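PDB 2Y1V: CELL WALL surface anchor family protein from Streptococcus pneumoniae, which forms the backbone of the pneumococcal pilus as its major pilin, RrgB, whose subunits polymerise into a fibre on the cell surface. Local coordinates for residues 178-183 with 412-417. Residues are numbered along the deposited sequence; the frame is centred on the assembly and turned at random.
Sequences VDKDTP and TEPKVV. With NI (nickel (II) ion), chain D.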
ATOM      1  N   VAL A 178      -1.559   5.127  17.057  1.00 66.07           N
ATOM      2  CA  VAL A 178      -2.377   6.307  16.742  1.00 66.25           C
ATOM      3  C   VAL A 178      -1.597   7.441  16.077  1.00 64.89           C
ATOM      4  O   VAL A 178      -2.161   8.236  15.345  1.00 64.56           O
ATOM      5  CB  VAL A 178      -3.127   6.850  17.994  1.00 67.37           C
ATOM      6  CG1 VAL A 178      -4.234   5.886  18.408  1.00 68.86           C
ATOM      7  CG2 VAL A 178      -2.157   7.106  19.154  1.00 67.73           C
ATOM      8  N   ASP A 179      -0.297   7.507  16.328  1.00 64.72           N
ATOM      9  CA  ASP A 179       0.519   8.584  15.773  1.00 63.73           C
ATOM     10  C   ASP A 179       1.294   8.125  14.537  1.00 61.94           C
ATOM     11  O   ASP A 179       2.408   8.600  14.272  1.00 60.36           O
ATOM     12  CB  ASP A 179       1.497   9.091  16.831  1.00 65.00           C
ATOM     13  CG  ASP A 179       2.582   8.078  17.157  1.00 65.72           C
ATOM     14  OD1 ASP A 179       2.313   6.857  17.078  1.00 68.09           O
ATOM     15  OD2 ASP A 179       3.705   8.510  17.492  1.00 66.10           O
ATOM     16  N   LYS A 180       0.699   7.208  13.781  1.00 59.62           N
ATOM     17  CA  LYS A 180       1.384   6.600  12.656  1.00 57.48           C
ATOM     18  C   LYS A 180       1.735   7.568  11.550  1.00 57.63           C
ATOM     19  O   LYS A 180       2.812   7.460  10.967  1.00 57.99           O
ATOM     20  CB  LYS A 180       0.564   5.461  12.073  1.00 58.16           C
ATOM     21  CG  LYS A 180       1.182   4.108  12.256  1.00 54.01           C
ATOM     22  CD  LYS A 180       0.623   3.171  11.218  1.00 56.20           C
ATOM     23  CE  LYS A 180       0.376   1.805  11.799  1.00 51.47           C
ATOM     24  NZ  LYS A 180      -0.819   1.217  11.157  1.00 56.40           N
ATOM     25  N   ASP A 181       0.827   8.497  11.251  1.00 57.00           N
ATOM     26  CA  ASP A 181       1.020   9.439  10.149  1.00 56.07           C
ATOM     27  C   ASP A 181       2.208  10.380  10.395  1.00 54.08           C
ATOM     28  O   ASP A 181       2.741  10.970   9.468  1.00 54.71           O
ATOM     29  CB  ASP A 181      -0.277  10.217   9.847  1.00 57.05           C
ATOM     30  CG  ASP A 181      -0.690  11.158  10.981  1.00 64.60           C
ATOM     31  OD1 ASP A 181      -0.242  10.947  12.135  1.00 74.88           O
ATOM     32  OD2 ASP A 181      -1.464  12.112  10.722  1.00 66.18           O
ATOM     33  N   THR A 182       2.627  10.504  11.646  1.00 53.25           N
ATOM     34  CA  THR A 182       3.801  11.309  11.993  1.00 52.42           C
ATOM     35  C   THR A 182       5.084  10.694  11.447  1.00 51.02           C
ATOM     36  O   THR A 182       5.493   9.615  11.872  1.00 51.92           O
ATOM     37  CB  THR A 182       3.922  11.505  13.521  1.00 51.68           C
ATOM     38  OG1 THR A 182       2.888  12.395  13.950  1.00 50.09           O
ATOM     39  CG2 THR A 182       5.280  12.108  13.884  1.00 49.93           C
ATOM     40  N   PRO A 183       5.720  11.375  10.488  1.00 50.04           N
ATOM     41  CA  PRO A 183       6.884  10.794   9.824  1.00 49.23           C
ATOM     42  C   PRO A 183       8.048  10.652  10.776  1.00 48.67           C
ATOM     43  O   PRO A 183       8.242  11.495  11.660  1.00 48.04           O
ATOM     44  CB  PRO A 183       7.227  11.820   8.739  1.00 49.68           C
ATOM     45  CG  PRO A 183       6.014  12.671   8.598  1.00 50.50           C
ATOM     46  CD  PRO A 183       5.366  12.692   9.939  1.00 50.43           C
ATOM     47  N   THR A 412      -3.563   1.583   7.894  1.00 44.47           N
ATOM     48  CA  THR A 412      -2.798   2.796   7.779  1.00 43.38           C
ATOM     49  C   THR A 412      -1.311   2.413   7.760  1.00 43.38           C
ATOM     50  O   THR A 412      -0.919   1.344   8.254  1.00 42.84           O
ATOM     51  CB  THR A 412      -3.108   3.724   8.961  1.00 45.10           C
ATOM     52  OG1 THR A 412      -2.901   3.007  10.185  1.00 41.29           O
ATOM     53  CG2 THR A 412      -4.574   4.189   8.899  1.00 44.69           C
ATOM     54  N   GLU A 413      -0.493   3.278   7.173  1.00 41.39           N
ATOM     55  CA  GLU A 413       0.945   3.044   7.078  1.00 41.55           C
ATOM     56  C   GLU A 413       1.734   4.128   7.814  1.00 41.37           C
ATOM     57  O   GLU A 413       1.255   5.243   7.985  1.00 44.06           O
ATOM     58  CB  GLU A 413       1.383   3.019   5.604  1.00 41.23           C
ATOM     59  CG  GLU A 413       1.105   1.716   4.873  1.00 35.92           C
ATOM     60  CD  GLU A 413      -0.338   1.551   4.437  1.00 35.46           C
ATOM     61  OE1 GLU A 413      -1.064   2.565   4.283  1.00 35.59           O
ATOM     62  OE2 GLU A 413      -0.743   0.390   4.220  1.00 35.72           O
ATOM     63  N   PRO A 414       2.952   3.804   8.249  1.00 40.83           N
ATOM     64  CA  PRO A 414       3.868   4.807   8.811  1.00 40.12           C
ATOM     65  C   PRO A 414       4.535   5.651   7.713  1.00 38.96           C
ATOM     66  O   PRO A 414       4.306   5.395   6.535  1.00 40.24           O
ATOM     67  CB  PRO A 414       4.896   3.953   9.571  1.00 40.24           C
ATOM     68  CG  PRO A 414       4.831   2.588   8.955  1.00 36.81           C
ATOM     69  CD  PRO A 414       3.404   2.421   8.503  1.00 41.78           C
ATOM     70  N   LYS A 415       5.316   6.667   8.082  1.00 36.98           N
ATOM     71  CA  LYS A 415       6.008   7.499   7.088  1.00 35.56           C
ATOM     72  C   LYS A 415       7.447   7.755   7.517  1.00 37.11           C
ATOM     73  O   LYS A 415       7.807   7.574   8.676  1.00 39.23           O
ATOM     74  CB  LYS A 415       5.288   8.841   6.865  1.00 37.90           C
ATOM     75  CG  LYS A 415       3.753   8.785   6.718  1.00 33.02           C
ATOM     76  CD  LYS A 415       3.316   8.571   5.282  1.00 38.92           C
ATOM     77  CE  LYS A 415       1.805   8.460   5.158  1.00 31.74           C
ATOM     78  NZ  LYS A 415       1.242   7.079   5.221  1.00 33.59           N
ATOM     79  N   VAL A 416       8.291   8.149   6.580  1.00 37.26           N
ATOM     80  CA  VAL A 416       9.673   8.434   6.911  1.00 35.38           C
ATOM     81  C   VAL A 416      10.106   9.629   6.099  1.00 35.60           C
ATOM     82  O   VAL A 416       9.580   9.873   5.024  1.00 37.06           O
ATOM     83  CB  VAL A 416      10.610   7.237   6.624  1.00 37.20           C
ATOM     84  CG1 VAL A 416      10.197   6.035   7.449  1.00 36.32           C
ATOM     85  CG2 VAL A 416      10.631   6.907   5.139  1.00 31.27           C
ATOM     86  N   VAL A 417      11.084  10.365   6.599  1.00 36.66           N
ATOM     87  CA  VAL A 417      11.369  11.653   6.034  1.00 36.25           C
ATOM     88  C   VAL A 417      12.787  12.071   6.327  1.00 37.45           C
ATOM     89  O   VAL A 417      13.299  11.820   7.411  1.00 40.56           O
ATOM     90  CB  VAL A 417      10.360  12.688   6.606  1.00 36.38           C
ATOM     91  CG1 VAL A 417      10.768  13.117   7.989  1.00 36.84           C
ATOM     92  CG2 VAL A 417      10.209  13.880   5.677  1.00 34.69           C
TER
HETATM   93 NI    NI D 800      -3.053   0.922   3.223  1.00 62.45          NI
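Bends at chi3 (-141°) and chi4 (146°) carry the K180 side chain across T412, while chi1 of T412 (54°) sets OG1 between its backbone N and carbonyl carbon, where it faces the amine. K180 NZ thus grips T412 twice. It bonds to OG1 at 2.9 Å and to the backbone O of T412, also at 2.9 Å. The second bond comes from well above the carbonyl plane, not along a lone pair. D164 on strand 149-167 forms a salt bridge with the same amine, which probably offsets the charge of this buried lysine. The K180 methylenes lie along the next residues, with CD 4.0 Å from CD of P414.

The backbones also touch. CA of P414 makes a CH...O contact with O of K180 at 3.6 Å. Further on, CA of P183 makes another with O of K415 at 3.5 Å. P183 CB packs on V417 CG1 at 3.8 Å, and K415 CB lies beside the proline. The K415 amine leads away to S289.

The side chain of E413 leaves the backbone on the side away from 178-183. Both carboxylate oxygens reach the nickel ion, OE2 at 2.6 Å and OE1 at 2.8 Å. OE2 also accepts a hydrogen bond from V292 N. D291, D410 and P411 also supply metal ligands.

Residues 179-182 form a type I beta turn, and P183 leads from it into strand 184-185. That short strand runs parallel to 415-426, with V184 in backbone hydrogen bonds to K415 and V417. The contact therefore joins the linker after strand 149-167 to the start of strand 415-426, where short strand 184-185 joins the mixed sheet, in the multidomain, Cna-B-like architecture of a Gram-positive backbone pilin.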